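Local coordinates for putative uncharacterized protein (Pseudomonas putida, PDB 4J25) that probably acts as an iron- and 2-oxoglutarate-dependent prolyl-4-hydroxylase that hydroxylates elongation factor Tu, at residues I25-P30 with H49-D54; D106-A111 with F130-A135. All blocks are in the same frame, centred on the assembly; numbering follows the deposited sequence.

How the contacts relate
The two contacts illustrate how loops and a helix are layered on the sheet of a double-stranded beta-helix. Along the chain they come in series: contact 1 is complete before contact 2 begins, and their centres lie about 13 Å apart. Helix 103-123 links them. Contact 2 sets this helix against strand 129-137, at one border of the five-stranded antiparallel sheet, while the loops of contact 1 rest on the same helix and lead into helices 32-42 and 53-67. The contacts touch directly where L51 CD1 lies 3.7 Å from Y108 CD1 and P27 CD 3.2 Å from Q107 O. Packing thus runs continuously from the N-terminal loops through the helix to the sheet of the oxygenase fold.

Contact 1: I25-P30 with H49-D54; sequences ISPEHP and HFLPAD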
loop_
_atom_site.group_PDB
_atom_site.type_symbol
_atom_site.label_atom_id
_atom_site.label_comp_id
_atom_site.label_asym_id
_atom_site.label_seq_id
_atom_site.Cartn_x
_atom_site.Cartn_y
_atom_site.Cartn_z
ATOM N N ILE A 25 -6.035 15.796 -11.715
ATOM C CA ILE A 25 -5.231 14.952 -12.608
ATOM C C ILE A 25 -5.240 13.494 -12.111
ATOM O O ILE A 25 -5.193 13.234 -10.904
ATOM C CB ILE A 25 -3.768 15.451 -12.715
ATOM C CG1 ILE A 25 -3.575 16.366 -13.926
ATOM C CG2 ILE A 25 -2.807 14.304 -12.894
ATOM C CD1 ILE A 25 -4.374 17.590 -13.865
ATOM N N SER A 26 -5.299 12.557 -13.053
ATOM C CA SER A 26 -5.241 11.134 -12.743
ATOM C C SER A 26 -3.980 10.544 -13.362
ATOM O O SER A 26 -3.843 10.492 -14.579
ATOM C CB SER A 26 -6.480 10.427 -13.291
ATOM O OG SER A 26 -7.652 11.132 -12.911
ATOM N N PRO A 27 -3.043 10.100 -12.522
ATOM C CA PRO A 27 -1.731 9.678 -13.027
ATOM C C PRO A 27 -1.794 8.378 -13.824
ATOM O O PRO A 27 -2.724 7.583 -13.652
ATOM C CB PRO A 27 -0.918 9.483 -11.746
ATOM C CG PRO A 27 -1.952 9.106 -10.702
ATOM C CD PRO A 27 -3.178 9.895 -11.068
ATOM N N GLU A 28 -0.798 8.152 -14.671
ATOM C CA GLU A 28 -0.739 6.929 -15.451
ATOM C C GLU A 28 -0.433 5.753 -14.548
ATOM O O GLU A 28 0.404 5.858 -13.649
ATOM C CB GLU A 28 0.335 7.028 -16.533
ATOM C CG GLU A 28 0.062 8.102 -17.543
ATOM C CD GLU A 28 -1.232 7.856 -18.282
ATOM O OE1 GLU A 28 -1.330 6.797 -18.934
ATOM O OE2 GLU A 28 -2.152 8.699 -18.192
ATOM N N HIS A 29 -1.110 4.635 -14.790
ATOM C CA HIS A 29 -0.878 3.415 -14.023
ATOM C C HIS A 29 -1.215 2.200 -14.890
ATOM O O HIS A 29 -1.981 2.315 -15.839
ATOM C CB HIS A 29 -1.713 3.418 -12.728
ATOM C CG HIS A 29 -3.189 3.413 -12.965
ATOM N ND1 HIS A 29 -3.947 4.563 -12.959
ATOM C CD2 HIS A 29 -4.048 2.399 -13.218
ATOM C CE1 HIS A 29 -5.208 4.257 -13.203
ATOM N NE2 HIS A 29 -5.297 2.949 -13.363
ATOM N N PRO A 30 -0.640 1.030 -14.573
ATOM C CA PRO A 30 -0.987 -0.153 -15.366
ATOM C C PRO A 30 -2.442 -0.569 -15.122
ATOM O O PRO A 30 -3.064 -0.050 -14.208
ATOM C CB PRO A 30 -0.006 -1.217 -14.864
ATOM C CG PRO A 30 0.338 -0.808 -13.494
ATOM C CD PRO A 30 0.275 0.708 -13.467
ATOM N N HIS A 49 6.395 -0.331 -10.909
ATOM C CA HIS A 49 6.141 0.894 -11.657
ATOM C C HIS A 49 4.650 1.234 -11.726
ATOM O O HIS A 49 4.111 1.523 -12.797
ATOM C CB HIS A 49 6.733 0.754 -13.052
ATOM C CG HIS A 49 8.180 0.372 -13.040
ATOM N ND1 HIS A 49 9.130 1.089 -12.343
ATOM C CD2 HIS A 49 8.836 -0.664 -13.614
ATOM C CE1 HIS A 49 10.314 0.524 -12.506
ATOM N NE2 HIS A 49 10.163 -0.541 -13.272
ATOM N N PHE A 50 3.994 1.210 -10.569
ATOM C CA PHE A 50 2.567 1.500 -10.494
ATOM C C PHE A 50 2.264 2.946 -10.906
ATOM O O PHE A 50 1.198 3.244 -11.442
ATOM C CB PHE A 50 2.027 1.211 -9.086
ATOM C CG PHE A 50 0.544 1.358 -8.987
ATOM C CD1 PHE A 50 -0.287 0.457 -9.620
ATOM C CD2 PHE A 50 -0.018 2.432 -8.303
ATOM C CE1 PHE A 50 -1.675 0.606 -9.562
ATOM C CE2 PHE A 50 -1.388 2.586 -8.237
ATOM C CZ PHE A 50 -2.223 1.660 -8.871
ATOM N N LEU A 51 3.222 3.834 -10.678
ATOM C CA LEU A 51 3.042 5.233 -11.008
ATOM C C LEU A 51 4.302 5.753 -11.680
ATOM O O LEU A 51 5.386 5.212 -11.471
ATOM C CB LEU A 51 2.726 6.034 -9.741
ATOM C CG LEU A 51 1.399 5.683 -9.054
ATOM C CD1 LEU A 51 1.296 6.393 -7.718
ATOM C CD2 LEU A 51 0.183 6.009 -9.916
ATOM N N PRO A 52 4.168 6.800 -12.499
ATOM C CA PRO A 52 5.368 7.305 -13.169
ATOM C C PRO A 52 6.415 7.779 -12.167
ATOM O O PRO A 52 6.075 8.261 -11.094
ATOM C CB PRO A 52 4.841 8.467 -14.023
ATOM C CG PRO A 52 3.522 8.834 -13.431
ATOM C CD PRO A 52 2.968 7.598 -12.802
ATOM N N ALA A 53 7.686 7.647 -12.533
ATOM C CA ALA A 53 8.776 7.946 -11.615
ATOM C C ALA A 53 8.724 9.353 -11.010
ATOM O O ALA A 53 9.075 9.524 -9.847
ATOM C CB ALA A 53 10.110 7.708 -12.303
ATOM N N ASP A 54 8.305 10.362 -11.772
ATOM C CA ASP A 54 8.316 11.734 -11.249
ATOM C C ASP A 54 7.318 11.889 -10.102
ATOM O O ASP A 54 7.584 12.631 -9.153
ATOM C CB ASP A 54 8.040 12.778 -12.346
ATOM C CG ASP A 54 9.297 13.169 -13.111
ATOM O OD1 ASP A 54 10.322 12.464 -12.979
ATOM O OD2 ASP A 54 9.260 14.190 -13.844
#
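Two loops, the first with two prolines and the second with one, lead to helix 32-42 and to the N-terminus of helix 53-67 and meet here in the helical region beside the jellyroll, P27 against L51 and P52, H29 and P30 against F50. The carbonyl oxygen of F50 gathers several C-H groups: H29 CB comes within 3.2 Å of F50 O, and H29 CA lies 3.3 Å from F50 O in a C-H...O contact with an angle of 129° at the hydrogen. P30 CD reaches the same F50 O at 3.4 Å. Beyond the backbone, the F50 ring returns to the partner loop because CG lies anti to the backbone N (chi1 -174°). H29 CB sits over one of its faces, offset toward the rim, while P30 CD approaches F50 CD1 obliquely at 3.9 Å. The H29 and F50 planes are inclined by only 28° but displaced well to one side, so this is no real stack. A second patch pairs P27 CG with L51 CD2 at 3.8 Å, and CD of P52, the N-cap residue, lies 3.2 Å from E28 O. M112 and Q114 of helix 103-123 adjoin F50 and H29. No hydrogen bond crosses between the loops, so their fit depends on apolar contact and close approaches of C-H groups to the carbonyl oxygens of F50 and E28, with proline rings limiting the backbone's freedom.

Contact 2: D106-A111 with F130-A135; sequences DQYLAA and FECHFA
Y108 and L109, neighbours on the helix, come to the rim of the F130 ring. Y108 CE2 lies near the plane of that ring, 3.9 Å from F130 CE1, and the two aromatic side chains cross at about a right angle. From L109, the CD2 methyl takes another point on the same rim, 4.2 Å from F130 CD1, and also packs against C132 SG at 3.8 Å. The sulfur stands at the edge of the Y108 ring. Having CG anti to the backbone N (chi1 -174°) carries the tyrosine ring out from the helix toward the strand. This is helix-on-sheet packing in the double-stranded beta-helix fold: the axes of 106-111 and 130-135 approach to 10.1 Å and run roughly antiparallel, at 145°, while alternation along the strand turns F130 and C132 toward the helix and E131 away. Further out, Y108 also packs on L217 and L162 of the inner strands, and F130 meets the ring of F221. Backbone hydrogen bonds between E131 and W220 and between H133 and T218 tie the strand to 214-222, and C132 has one with I97. About 10 Å from the C132 side chain lies the bound N-oxalylglycine.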
loop_
_atom_site.group_PDB
_atom_site.type_symbol
_atom_site.label_atom_id
_atom_site.label_comp_id
_atom_site.label_asym_id
_atom_site.label_seq_id
_atom_site.Cartn_x
_atom_site.Cartn_y
_atom_site.Cartn_z
ATOM N N ASP A 106 -2.911 13.946 -4.145
ATOM C CA ASP A 106 -4.203 14.017 -4.822
ATOM C C ASP A 106 -4.230 13.023 -5.966
ATOM O O ASP A 106 -5.242 12.363 -6.215
ATOM C CB ASP A 106 -4.471 15.425 -5.385
ATOM C CG ASP A 106 -4.924 16.421 -4.332
ATOM O OD1 ASP A 106 -4.876 16.116 -3.126
ATOM O OD2 ASP A 106 -5.327 17.536 -4.722
ATOM N N GLN A 107 -3.113 12.930 -6.677
ATOM C CA GLN A 107 -2.995 12.008 -7.789
ATOM C C GLN A 107 -2.968 10.548 -7.287
ATOM O O GLN A 107 -3.534 9.659 -7.912
ATOM C CB GLN A 107 -1.744 12.324 -8.582
ATOM C CG GLN A 107 -1.808 13.664 -9.308
ATOM C CD GLN A 107 -0.672 13.834 -10.296
ATOM O OE1 GLN A 107 -0.232 12.874 -10.926
ATOM N NE2 GLN A 107 -0.190 15.061 -10.437
ATOM N N TYR A 108 -2.312 10.312 -6.159
ATOM C CA TYR A 108 -2.307 8.970 -5.581
ATOM C C TYR A 108 -3.721 8.552 -5.205
ATOM O O TYR A 108 -4.135 7.437 -5.502
ATOM C CB TYR A 108 -1.398 8.886 -4.360
ATOM C CG TYR A 108 -1.282 7.470 -3.836
ATOM C CD1 TYR A 108 -0.795 6.461 -4.649
ATOM C CD2 TYR A 108 -1.672 7.143 -2.535
ATOM C CE1 TYR A 108 -0.687 5.158 -4.187
ATOM C CE2 TYR A 108 -1.558 5.841 -2.065
ATOM C CZ TYR A 108 -1.068 4.858 -2.904
ATOM O OH TYR A 108 -0.948 3.566 -2.456
ATOM N N LEU A 109 -4.458 9.447 -4.553
ATOM C CA LEU A 109 -5.829 9.151 -4.139
ATOM C C LEU A 109 -6.739 8.911 -5.336
ATOM O O LEU A 109 -7.619 8.061 -5.278
ATOM C CB LEU A 109 -6.414 10.258 -3.264
ATOM C CG LEU A 109 -5.661 10.522 -1.961
ATOM C CD1 LEU A 109 -6.313 11.706 -1.236
ATOM C CD2 LEU A 109 -5.596 9.274 -1.065
ATOM N N ALA A 110 -6.530 9.649 -6.421
ATOM C CA ALA A 110 -7.361 9.471 -7.602
ATOM C C ALA A 110 -7.156 8.074 -8.176
ATOM O O ALA A 110 -8.123 7.406 -8.541
ATOM C CB ALA A 110 -7.087 10.557 -8.641
ATOM N N ALA A 111 -5.910 7.601 -8.201
ATOM C CA ALA A 111 -5.628 6.260 -8.715
ATOM C C ALA A 111 -6.203 5.177 -7.793
ATOM O O ALA A 111 -6.734 4.158 -8.263
ATOM C CB ALA A 111 -4.127 6.056 -8.887
ATOM N N PHE A 130 -10.854 4.850 1.119
ATOM C CA PHE A 130 -9.457 4.476 1.212
ATOM C C PHE A 130 -8.815 5.477 2.140
ATOM O O PHE A 130 -8.978 6.688 1.963
ATOM C CB PHE A 130 -8.791 4.541 -0.164
ATOM C CG PHE A 130 -7.323 4.190 -0.151
ATOM C CD1 PHE A 130 -6.348 5.172 -0.392
ATOM C CD2 PHE A 130 -6.910 2.887 0.118
ATOM C CE1 PHE A 130 -4.988 4.846 -0.379
ATOM C CE2 PHE A 130 -5.562 2.557 0.123
ATOM C CZ PHE A 130 -4.591 3.551 -0.128
ATOM N N GLU A 131 -8.138 4.988 3.160
ATOM C CA GLU A 131 -7.424 5.841 4.079
ATOM C C GLU A 131 -5.952 5.481 3.965
ATOM O O GLU A 131 -5.592 4.305 3.859
ATOM C CB GLU A 131 -7.928 5.654 5.514
ATOM C CG GLU A 131 -7.714 4.234 6.057
ATOM C CD GLU A 131 -8.046 4.078 7.526
ATOM O OE1 GLU A 131 -8.366 5.087 8.186
ATOM O OE2 GLU A 131 -7.986 2.934 8.023
ATOM N N CYS A 132 -5.090 6.487 3.985
ATOM C CA CYS A 132 -3.668 6.223 3.914
ATOM C C CYS A 132 -2.840 7.288 4.614
ATOM O O CYS A 132 -3.348 8.350 5.010
ATOM C CB CYS A 132 -3.236 6.067 2.468
ATOM S SG CYS A 132 -3.491 7.536 1.509
ATOM N N HIS A 133 -1.564 6.969 4.817
ATOM C CA HIS A 133 -0.634 7.885 5.446
ATOM C C HIS A 133 0.767 7.438 5.109
ATOM O O HIS A 133 0.979 6.271 4.715
ATOM C CB HIS A 133 -0.837 7.952 6.965
ATOM C CG HIS A 133 -0.476 6.696 7.695
ATOM N ND1 HIS A 133 0.818 6.390 8.062
ATOM C CD2 HIS A 133 -1.247 5.685 8.163
ATOM C CE1 HIS A 133 0.832 5.239 8.709
ATOM N NE2 HIS A 133 -0.408 4.792 8.783
ATOM N N PHE A 134 1.712 8.358 5.259
ATOM C CA PHE A 134 3.114 8.067 4.976
ATOM C C PHE A 134 3.741 7.356 6.158
ATOM O O PHE A 134 3.256 7.455 7.283
ATOM C CB PHE A 134 3.911 9.347 4.663
ATOM C CG PHE A 134 3.584 9.948 3.331
ATOM C CD1 PHE A 134 4.087 9.402 2.167
ATOM C CD2 PHE A 134 2.756 11.040 3.241
ATOM C CE1 PHE A 134 3.778 9.954 0.935
ATOM C CE2 PHE A 134 2.448 11.590 2.022
ATOM C CZ PHE A 134 2.954 11.052 0.867
ATOM N N ALA A 135 4.816 6.621 5.895
ATOM C CA ALA A 135 5.552 5.951 6.952
ATOM C C ALA A 135 7.032 5.996 6.625
ATOM O O ALA A 135 7.439 5.692 5.507
ATOM C CB ALA A 135 5.066 4.490 7.107
#